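Local atomic coordinates of mandelate racemase / muconate lactonizing enzyme family protein (Agrobacterium tumefaciens, PDB entry 4DXK), a protein that probably acts as a metal-dependent lyase or racemase of the enolase superfamily, its exact substrate and reaction not established. Residues T4-E13 with T387-A397; S265-F276 with M289-E300. All coordinates share one frame; numbering follows the deposited sequence.

Contact 1 (T4-E13 with T387-A397); sequences TKLETVRVAE and TFTVSRRFSDA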
loop_
_atom_site.group_PDB
_atom_site.type_symbol
_atom_site.label_atom_id
_atom_site.label_comp_id
_atom_site.label_asym_id
_atom_site.label_seq_id
_atom_site.Cartn_x
_atom_site.Cartn_y
_atom_site.Cartn_z
ATOM N N THR A 4 -18.590 46.523 15.234
ATOM C CA THR A 4 -18.529 47.927 14.851
ATOM C C THR A 4 -17.116 48.402 14.545
ATOM O O THR A 4 -16.929 49.301 13.723
ATOM C CB THR A 4 -19.087 48.817 15.962
ATOM O OG1 THR A 4 -18.471 48.431 17.196
ATOM C CG2 THR A 4 -20.606 48.679 16.059
ATOM N N LYS A 5 -16.127 47.885 15.271
ATOM C CA LYS A 5 -14.743 48.333 15.095
ATOM C C LYS A 5 -13.767 47.187 15.277
ATOM O O LYS A 5 -14.003 46.282 16.076
ATOM C CB LYS A 5 -14.372 49.416 16.115
ATOM C CG LYS A 5 -15.306 50.597 16.190
ATOM C CD LYS A 5 -15.006 51.456 17.410
ATOM C CE LYS A 5 -13.540 51.855 17.469
ATOM N NZ LYS A 5 -13.259 52.816 18.582
ATOM N N LEU A 6 -12.662 47.241 14.543
ATOM C CA LEU A 6 -11.524 46.370 14.797
ATOM C C LEU A 6 -10.371 47.227 15.251
ATOM O O LEU A 6 -9.995 48.197 14.578
ATOM C CB LEU A 6 -11.084 45.615 13.547
ATOM C CG LEU A 6 -11.966 44.533 12.954
ATOM C CD1 LEU A 6 -11.141 43.676 11.986
ATOM C CD2 LEU A 6 -12.615 43.685 14.047
ATOM N N GLU A 7 -9.799 46.870 16.389
ATOM C CA GLU A 7 -8.702 47.619 16.978
ATOM C C GLU A 7 -7.506 46.687 17.100
ATOM O O GLU A 7 -7.646 45.549 17.556
ATOM C CB GLU A 7 -9.119 48.145 18.354
ATOM C CG GLU A 7 -7.993 48.772 19.159
ATOM C CD GLU A 7 -8.436 49.199 20.547
ATOM O OE1 GLU A 7 -9.558 48.842 20.973
ATOM O OE2 GLU A 7 -7.659 49.897 21.225
ATOM N N THR A 8 -6.335 47.146 16.681
ATOM C CA THR A 8 -5.113 46.404 16.936
ATOM C C THR A 8 -4.240 47.182 17.906
ATOM O O THR A 8 -4.213 48.416 17.881
ATOM C CB THR A 8 -4.341 46.124 15.648
ATOM O OG1 THR A 8 -4.221 47.337 14.893
ATOM C CG2 THR A 8 -5.062 45.071 14.811
ATOM N N VAL A 9 -3.523 46.455 18.760
ATOM C CA VAL A 9 -2.674 47.049 19.784
ATOM C C VAL A 9 -1.318 46.367 19.748
ATOM O O VAL A 9 -1.234 45.132 19.702
ATOM C CB VAL A 9 -3.282 46.867 21.190
ATOM C CG1 VAL A 9 -2.418 47.542 22.249
ATOM C CG2 VAL A 9 -4.696 47.414 21.239
ATOM N N ARG A 10 -0.266 47.180 19.768
ATOM C CA ARG A 10 1.102 46.693 19.880
ATOM C C ARG A 10 1.815 47.449 20.990
ATOM O O ARG A 10 1.430 48.571 21.340
ATOM C CB ARG A 10 1.874 46.864 18.566
ATOM C CG ARG A 10 1.374 45.954 17.455
ATOM C CD ARG A 10 2.232 46.014 16.194
ATOM N NE ARG A 10 2.121 47.294 15.498
ATOM C CZ ARG A 10 3.059 48.233 15.498
ATOM N NH1 ARG A 10 4.196 48.043 16.157
ATOM N NH2 ARG A 10 2.861 49.365 14.837
ATOM N N VAL A 11 2.860 46.835 21.536
ATOM C CA VAL A 11 3.710 47.494 22.523
ATOM C C VAL A 11 5.178 47.369 22.128
ATOM O O VAL A 11 5.647 46.294 21.746
ATOM C CB VAL A 11 3.473 46.959 23.955
ATOM C CG1 VAL A 11 2.057 47.266 24.407
ATOM C CG2 VAL A 11 3.748 45.464 24.041
ATOM N N ALA A 12 5.907 48.477 22.213
ATOM C CA ALA A 12 7.281 48.511 21.724
ATOM C C ALA A 12 8.195 47.598 22.529
ATOM O O ALA A 12 9.218 47.132 22.026
ATOM C CB ALA A 12 7.814 49.939 21.734
ATOM N N GLU A 13 7.812 47.340 23.775
ATOM C CA GLU A 13 8.623 46.523 24.669
ATOM C C GLU A 13 8.540 45.033 24.336
ATOM O O GLU A 13 9.411 44.252 24.727
ATOM C CB GLU A 13 8.209 46.764 26.121
ATOM C CG GLU A 13 8.590 48.143 26.669
ATOM C CD GLU A 13 7.644 49.270 26.251
ATOM O OE1 GLU A 13 6.565 48.998 25.686
ATOM O OE2 GLU A 13 7.987 50.448 26.498
ATOM N N THR A 387 2.683 51.753 31.433
ATOM C CA THR A 387 3.740 50.765 31.603
ATOM C C THR A 387 4.431 50.471 30.274
ATOM O O THR A 387 5.628 50.176 30.228
ATOM C CB THR A 387 3.170 49.459 32.189
ATOM O OG1 THR A 387 2.516 49.741 33.433
ATOM C CG2 THR A 387 4.271 48.440 32.425
ATOM N N PHE A 388 3.672 50.576 29.191
ATOM C CA PHE A 388 4.170 50.215 27.869
ATOM C C PHE A 388 4.116 51.388 26.894
ATOM O O PHE A 388 3.434 52.388 27.128
ATOM C CB PHE A 388 3.371 49.032 27.299
ATOM C CG PHE A 388 3.485 47.772 28.112
ATOM C CD1 PHE A 388 4.530 46.887 27.899
ATOM C CD2 PHE A 388 2.546 47.472 29.089
ATOM C CE1 PHE A 388 4.644 45.728 28.648
ATOM C CE2 PHE A 388 2.650 46.319 29.842
ATOM C CZ PHE A 388 3.705 45.446 29.624
ATOM N N THR A 389 4.854 51.257 25.796
ATOM C CA THR A 389 4.779 52.218 24.709
ATOM C C THR A 389 3.797 51.645 23.697
ATOM O O THR A 389 4.140 50.758 22.903
ATOM C CB THR A 389 6.145 52.424 24.061
ATOM O OG1 THR A 389 7.096 52.795 25.066
ATOM C CG2 THR A 389 6.073 53.518 23.005
ATOM N N VAL A 390 2.564 52.134 23.760
ATOM C CA VAL A 390 1.444 51.512 23.068
ATOM C C VAL A 390 1.134 52.189 21.739
ATOM O O VAL A 390 1.134 53.420 21.644
ATOM C CB VAL A 390 0.187 51.578 23.961
ATOM C CG1 VAL A 390 -1.037 51.005 23.245
ATOM C CG2 VAL A 390 0.435 50.858 25.276
ATOM N N SER A 391 0.882 51.387 20.709
ATOM C CA SER A 391 0.371 51.911 19.451
ATOM C C SER A 391 -0.926 51.190 19.122
ATOM O O SER A 391 -1.045 49.983 19.331
ATOM C CB SER A 391 1.385 51.726 18.323
ATOM O OG SER A 391 1.714 50.359 18.152
ATOM N N ARG A 392 -1.903 51.934 18.621
ATOM C CA ARG A 392 -3.204 51.373 18.286
ATOM C C ARG A 392 -3.621 51.804 16.898
ATOM O O ARG A 392 -3.300 52.916 16.464
ATOM C CB ARG A 392 -4.274 51.827 19.279
ATOM C CG ARG A 392 -3.991 51.496 20.731
ATOM C CD ARG A 392 -5.135 51.967 21.626
ATOM N NE ARG A 392 -4.790 51.903 23.044
ATOM C CZ ARG A 392 -5.189 50.947 23.880
ATOM N NH1 ARG A 392 -5.971 49.961 23.460
ATOM N NH2 ARG A 392 -4.813 50.981 25.150
ATOM N N ARG A 393 -4.343 50.931 16.206
ATOM C CA ARG A 393 -4.947 51.276 14.927
ATOM C C ARG A 393 -6.376 50.756 14.897
ATOM O O ARG A 393 -6.669 49.679 15.427
ATOM C CB ARG A 393 -4.150 50.696 13.765
ATOM C CG ARG A 393 -4.700 51.118 12.423
ATOM C CD ARG A 393 -3.858 50.630 11.265
ATOM N NE ARG A 393 -4.572 50.838 10.012
ATOM C CZ ARG A 393 -4.229 50.290 8.855
ATOM N NH1 ARG A 393 -3.177 49.482 8.787
ATOM N NH2 ARG A 393 -4.949 50.538 7.770
ATOM N N PHE A 394 -7.266 51.525 14.281
ATOM C CA PHE A 394 -8.686 51.206 14.247
ATOM C C PHE A 394 -9.232 51.133 12.827
ATOM O O PHE A 394 -8.816 51.905 11.959
ATOM C CB PHE A 394 -9.476 52.288 14.989
ATOM C CG PHE A 394 -9.194 52.354 16.462
ATOM C CD1 PHE A 394 -8.133 53.107 16.946
ATOM C CD2 PHE A 394 -9.998 51.672 17.361
ATOM C CE1 PHE A 394 -7.876 53.173 18.308
ATOM C CE2 PHE A 394 -9.751 51.737 18.722
ATOM C CZ PHE A 394 -8.684 52.487 19.191
ATOM N N SER A 395 -10.171 50.216 12.608
ATOM C CA SER A 395 -11.023 50.220 11.423
ATOM C C SER A 395 -12.474 50.269 11.865
ATOM O O SER A 395 -12.856 49.619 12.841
ATOM C CB SER A 395 -10.837 48.950 10.600
ATOM O OG SER A 395 -9.594 48.922 9.927
ATOM N N ASP A 396 -13.285 51.015 11.127
ATOM C CA ASP A 396 -14.724 51.038 11.354
ATOM C C ASP A 396 -15.446 51.214 10.021
ATOM O O ASP A 396 -14.821 51.140 8.962
ATOM C CB ASP A 396 -15.125 52.121 12.366
ATOM C CG ASP A 396 -14.665 53.518 11.966
ATOM O OD1 ASP A 396 -14.374 53.765 10.774
ATOM O OD2 ASP A 396 -14.621 54.384 12.865
ATOM N N ALA A 397 -16.752 51.449 10.074
ATOM C CA ALA A 397 -17.555 51.538 8.857
ATOM C C ALA A 397 -17.048 52.640 7.924
ATOM O O ALA A 397 -17.098 52.504 6.703
ATOM C CB ALA A 397 -19.021 51.753 9.201
HETATM O O HOH W 1 -18.536 50.956 12.418
#

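Contact 2 (S265-F276 with M289-E300); sequences SASETLGSRWAF and MLDISWCGGLSE. With NA (sodium ion), chain C.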
loop_
_atom_site.group_PDB
_atom_site.type_symbol
_atom_site.label_atom_id
_atom_site.label_comp_id
_atom_site.label_asym_id
_atom_site.label_seq_id
_atom_site.Cartn_x
_atom_site.Cartn_y
_atom_site.Cartn_z
ATOM N N SER A 265 6.167 14.938 18.573
ATOM C CA SER A 265 5.275 16.020 18.925
ATOM C C SER A 265 5.247 16.978 17.733
ATOM O O SER A 265 6.286 17.510 17.330
ATOM C CB SER A 265 5.821 16.696 20.180
ATOM O OG SER A 265 5.203 17.912 20.466
ATOM N N ALA A 266 4.075 17.157 17.134
ATOM C CA ALA A 266 3.935 17.936 15.907
ATOM C C ALA A 266 2.508 18.461 15.826
ATOM O O ALA A 266 1.579 17.713 16.152
ATOM C CB ALA A 266 4.228 17.060 14.691
ATOM N N SER A 267 2.298 19.721 15.432
ATOM C CA SER A 267 3.313 20.774 15.371
ATOM C C SER A 267 2.630 22.128 15.513
ATOM O O SER A 267 1.671 22.422 14.790
ATOM C CB SER A 267 4.077 20.779 14.049
ATOM O OG SER A 267 4.976 21.885 14.012
ATOM N N GLU A 268 3.168 22.970 16.390
ATOM C CA GLU A 268 2.736 24.360 16.508
ATOM C C GLU A 268 2.865 25.114 15.180
ATOM O O GLU A 268 2.226 26.150 14.985
ATOM C CB GLU A 268 3.564 25.064 17.588
ATOM C CG GLU A 268 5.038 25.241 17.202
ATOM C CD GLU A 268 5.940 25.678 18.342
ATOM O OE1 GLU A 268 5.787 25.150 19.457
ATOM O OE2 GLU A 268 6.817 26.546 18.116
ATOM N N THR A 269 3.697 24.609 14.273
ATOM C CA THR A 269 3.914 25.297 12.993
ATOM C C THR A 269 2.872 24.986 11.921
ATOM O O THR A 269 2.882 25.627 10.871
ATOM C CB THR A 269 5.323 25.025 12.393
ATOM O OG1 THR A 269 5.413 23.673 11.917
ATOM C CG2 THR A 269 6.415 25.277 13.421
ATOM N N LEU A 270 1.988 24.019 12.175
ATOM C CA LEU A 270 0.979 23.598 11.208
ATOM C C LEU A 270 -0.329 24.343 11.417
ATOM O O LEU A 270 -0.732 24.601 12.561
ATOM C CB LEU A 270 0.711 22.090 11.329
ATOM C CG LEU A 270 1.844 21.181 10.853
ATOM C CD1 LEU A 270 1.542 19.736 11.220
ATOM C CD2 LEU A 270 2.086 21.307 9.350
ATOM N N GLY A 271 -1.014 24.660 10.325
ATOM C CA GLY A 271 -2.277 25.373 10.404
ATOM C C GLY A 271 -3.450 24.683 9.732
ATOM O O GLY A 271 -3.310 24.114 8.646
ATOM N N SER A 272 -4.591 24.754 10.413
ATOM C CA SER A 272 -5.903 24.277 9.948
ATOM C C SER A 272 -6.054 22.777 10.155
ATOM O O SER A 272 -5.079 22.012 10.185
ATOM C CB SER A 272 -6.198 24.632 8.481
ATOM O OG SER A 272 -5.694 23.639 7.595
ATOM N N ARG A 273 -7.294 22.332 10.257
ATOM C CA ARG A 273 -7.495 20.916 10.463
ATOM C C ARG A 273 -7.002 20.073 9.293
ATOM O O ARG A 273 -6.718 18.889 9.472
ATOM C CB ARG A 273 -8.943 20.628 10.819
ATOM C CG ARG A 273 -9.848 20.521 9.669
ATOM C CD ARG A 273 -11.289 20.561 10.188
ATOM N NE ARG A 273 -11.745 21.944 10.275
ATOM C CZ ARG A 273 -12.997 22.321 10.078
ATOM N NH1 ARG A 273 -13.951 21.415 9.891
ATOM N NH2 ARG A 273 -13.287 23.604 10.094
ATOM N N TRP A 274 -6.883 20.674 8.112
ATOM C CA TRP A 274 -6.418 19.946 6.938
ATOM C C TRP A 274 -4.947 19.552 7.059
ATOM O O TRP A 274 -4.556 18.455 6.635
ATOM C CB TRP A 274 -6.724 20.736 5.650
ATOM C CG TRP A 274 -8.208 20.767 5.406
ATOM C CD1 TRP A 274 -8.929 19.876 4.667
ATOM C CD2 TRP A 274 -9.159 21.684 5.968
ATOM N NE1 TRP A 274 -10.262 20.186 4.726
ATOM C CE2 TRP A 274 -10.433 21.286 5.524
ATOM C CE3 TRP A 274 -9.058 22.804 6.799
ATOM C CZ2 TRP A 274 -11.600 21.973 5.877
ATOM C CZ3 TRP A 274 -10.217 23.482 7.156
ATOM C CH2 TRP A 274 -11.471 23.067 6.687
ATOM N N ALA A 275 -4.129 20.412 7.655
ATOM C CA ALA A 275 -2.741 20.036 7.922
ATOM C C ALA A 275 -2.666 18.883 8.914
ATOM O O ALA A 275 -1.808 18.006 8.806
ATOM C CB ALA A 275 -1.931 21.229 8.428
ATOM N N PHE A 276 -3.573 18.889 9.885
ATOM C CA PHE A 276 -3.589 17.835 10.891
ATOM C C PHE A 276 -4.166 16.530 10.358
ATOM O O PHE A 276 -3.717 15.456 10.757
ATOM C CB PHE A 276 -4.236 18.328 12.194
ATOM C CG PHE A 276 -3.349 19.283 12.927
ATOM C CD1 PHE A 276 -2.414 18.817 13.828
ATOM C CD2 PHE A 276 -3.376 20.642 12.645
ATOM C CE1 PHE A 276 -1.548 19.694 14.474
ATOM C CE2 PHE A 276 -2.507 21.525 13.291
ATOM C CZ PHE A 276 -1.594 21.053 14.201
ATOM N N MET A 289 0.385 18.736 18.616
ATOM C CA MET A 289 0.677 20.078 19.108
ATOM C C MET A 289 0.047 21.078 18.181
ATOM O O MET A 289 -0.010 20.875 16.971
ATOM C CB MET A 289 2.176 20.343 19.108
ATOM C CG MET A 289 2.979 19.188 19.543
ATOM S SD MET A 289 2.878 18.836 21.303
ATOM C CE MET A 289 3.562 20.341 22.009
ATOM N N LEU A 290 -0.415 22.177 18.754
ATOM C CA LEU A 290 -0.952 23.262 17.952
ATOM C C LEU A 290 -0.758 24.546 18.740
ATOM O O LEU A 290 -0.558 24.501 19.956
ATOM C CB LEU A 290 -2.429 23.023 17.630
ATOM C CG LEU A 290 -3.412 22.817 18.783
ATOM C CD1 LEU A 290 -3.841 24.130 19.418
ATOM C CD2 LEU A 290 -4.639 22.064 18.297
ATOM N N ASP A 291 -0.810 25.679 18.050
ATOM C CA ASP A 291 -0.877 26.974 18.697
ATOM C C ASP A 291 -2.143 27.632 18.186
ATOM O O ASP A 291 -2.297 27.832 16.977
ATOM C CB ASP A 291 0.372 27.797 18.352
ATOM C CG ASP A 291 0.381 29.162 19.011
ATOM O OD1 ASP A 291 -0.606 29.905 18.818
ATOM O OD2 ASP A 291 1.355 29.490 19.729
ATOM N N ILE A 292 -3.062 27.945 19.099
ATOM C CA ILE A 292 -4.364 28.450 18.703
ATOM C C ILE A 292 -4.282 29.746 17.906
ATOM O O ILE A 292 -5.170 30.035 17.110
ATOM C CB ILE A 292 -5.288 28.654 19.919
ATOM C CG1 ILE A 292 -4.694 29.658 20.895
ATOM C CG2 ILE A 292 -5.577 27.326 20.614
ATOM C CD1 ILE A 292 -5.643 29.991 22.015
ATOM N N SER A 293 -3.223 30.519 18.123
ATOM C CA SER A 293 -3.039 31.792 17.421
ATOM C C SER A 293 -2.310 31.657 16.087
ATOM O O SER A 293 -2.129 32.657 15.379
ATOM C CB SER A 293 -2.321 32.820 18.305
ATOM O OG SER A 293 -0.934 32.565 18.423
ATOM N N TRP A 294 -1.881 30.432 15.762
ATOM C CA TRP A 294 -1.146 30.141 14.532
ATOM C C TRP A 294 -1.882 29.138 13.642
ATOM O O TRP A 294 -1.450 28.918 12.513
ATOM C CB TRP A 294 0.250 29.575 14.845
ATOM C CG TRP A 294 1.167 30.512 15.576
ATOM C CD1 TRP A 294 1.007 31.860 15.736
ATOM C CD2 TRP A 294 2.371 30.163 16.283
ATOM N NE1 TRP A 294 2.043 32.370 16.480
ATOM C CE2 TRP A 294 2.896 31.354 16.825
ATOM C CE3 TRP A 294 3.076 28.968 16.479
ATOM C CZ2 TRP A 294 4.081 31.383 17.564
ATOM C CZ3 TRP A 294 4.246 28.996 17.221
ATOM C CH2 TRP A 294 4.741 30.195 17.746
ATOM N N CYS A 295 -2.961 28.516 14.139
ATOM C CA CYS A 295 -3.547 27.356 13.457
ATOM C C CYS A 295 -4.949 27.574 12.931
ATOM O O CYS A 295 -5.523 26.651 12.353
ATOM C CB CYS A 295 -3.559 26.130 14.385
ATOM S SG CYS A 295 -4.821 26.183 15.674
ATOM N N GLY A 296 -5.514 28.756 13.168
ATOM C CA GLY A 296 -6.899 29.022 12.805
ATOM C C GLY A 296 -7.823 29.279 13.990
ATOM O O GLY A 296 -9.050 29.202 13.859
ATOM N N GLY A 297 -7.254 29.545 15.156
ATOM C CA GLY A 297 -8.042 29.959 16.305
ATOM C C GLY A 297 -8.538 28.802 17.142
ATOM O O GLY A 297 -8.227 27.632 16.884
ATOM N N LEU A 298 -9.333 29.133 18.149
ATOM C CA LEU A 298 -10.022 28.109 18.917
ATOM C C LEU A 298 -10.939 27.293 18.012
ATOM O O LEU A 298 -11.164 26.112 18.262
ATOM C CB LEU A 298 -10.832 28.737 20.054
ATOM C CG LEU A 298 -10.019 29.171 21.271
ATOM C CD1 LEU A 298 -10.809 30.128 22.158
ATOM C CD2 LEU A 298 -9.557 27.969 22.078
ATOM N N SER A 299 -11.472 27.910 16.959
ATOM C CA SER A 299 -12.368 27.208 16.041
ATOM C C SER A 299 -11.682 26.022 15.355
ATOM O O SER A 299 -12.208 24.906 15.366
ATOM C CB SER A 299 -12.972 28.172 15.020
ATOM O OG SER A 299 -13.857 29.063 15.695
ATOM N N GLU A 300 -10.508 26.231 14.761
ATOM C CA GLU A 300 -9.797 25.089 14.191
ATOM C C GLU A 300 -9.244 24.195 15.285
ATOM O O GLU A 300 -9.322 22.968 15.163
ATOM C CB GLU A 300 -8.679 25.510 13.227
ATOM C CG GLU A 300 -9.205 26.049 11.905
ATOM C CD GLU A 300 -10.066 25.038 11.148
ATOM O OE1 GLU A 300 -9.628 23.887 10.938
ATOM O OE2 GLU A 300 -11.186 25.406 10.732
HETATM NA NA NA C . 7.838 24.311 20.204
HETATM O O HOH W 2 -0.444 25.451 15.225
HETATM O O HOH W 3 8.754 26.447 19.812
HETATM O O HOH W 4 8.645 23.712 18.106
#

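Contact 1 (T4-E13 with T387-A397)
Phe394 lays its ring along the side chain of Glu7, a non-hydrogen-bonded pair of the antiparallel sheet in which strand 390-396, near the C-terminus, runs along the edge of strand 3-11 in the N-terminal capping domain of this enolase-superfamily protein. Both side chains point the same way from the sheet. Glu7 has CG anti to its backbone N and is extended beyond it, which lays the chain and its carboxylate alongside the ring, with Glu7 CD 3.4 Å from Phe394 CE2 and the two planes 29° apart. Glu7 OE2 accepts a hydrogen bond from Arg392 NH1 over 2.8 Å, part of a salt bridge that meets the syn side of the carboxylate but 32° out of its plane; Glu7 OE1 is hydrogen-bonded to His23, and Arg392 NH2 forms a second salt bridge, to Glu385. Glu7 is thus gripped at both oxygens although buried. Lys5, in one of its two conformers, reaches the same ring, its CE 3.5 Å from Phe394 CD2.

On the opposite face Ser391 OG, in one of its two conformers, sits over the centre of the Arg10 guanidinium, 3.6 Å above its plane, while Arg10 NE makes a salt bridge to Glu42 of helix 38-53, which covers this side. Paired main-chain bonds join Leu6 with Ser395, Thr8 with Arg393 and Arg10 with Ser391. Beyond the strands Glu13, bent at chi2, folds back onto Thr389 and uses both carboxylate oxygens on their syn sides: Thr389 N lies 2.8 Å from Glu13 OE1 in a nearly straight bond (176°), and Thr389 OG1 donates to Glu13 OE2 over 2.9 Å.

Contact 2 (S265-F276 with M289-E300)
The sodium site at the C-terminal end of the barrel strands brings Glu268 against Trp294. Glu268 OE1 binds the sodium ion at 2.3 Å, alongside Glu216 and Glu242. Its other oxygen, OE2, is hydrogen-bonded to Tyr71 of the second subunit. The Glu268 side chain runs beside the indole, its OE2 3.7 Å from Trp294 CZ3, and the backbone Glu268 O meets the ring edge in plane at CE3. Asp291 OD2 lies over the centre of one indole face, and Trp294 NE1 donates to Phe35 O, which helps to hold the ring's rotation.

These loops follow neighbouring parallel strands of the enolase-type beta/alpha barrel, 264-266 and 287-290, linked through helix 272-281 as a beta-alpha-beta unit. Met289 N donates to Ala266 O over 2.9 Å, and Met289 O touches the edge of the Phe276 ring, 3.2 Å from CE1.

Near the N-terminal ends of the two helices Glu300, bent at chi2 (-59°), turns its carboxylate to Arg273, which grips it side-on: Arg273 NE to Glu300 OE1 is 2.9 Å and Arg273 NH2 to Glu300 OE2 2.8 Å, the planes 22° apart. OE1 also accepts from Arg273 N on its anti side, and Arg273 NH1 forms a salt bridge with Glu309 of a third subunit.

Contact 1 lies toward the surface of the capping domain, where a late strand is added to the edge of the N-terminal sheet; contact 2 is buried in the barrel, its centre about 8 Å from the centre of the chain. Their centres are about 25 Å apart and their nearest atoms about 12 Å, and they share no secondary-structure element. The first closes a separation of 374 residues by regular main-chain pairing, with salt bridges on the sheet faces; the second joins parts of one beta-alpha-beta unit and the helix after it, its segments 13 residues apart, mostly through loops and helix starts. Acidic side chains serve protein partners in contact 1, whereas contact 2 also commits one to sodium and meets other subunits.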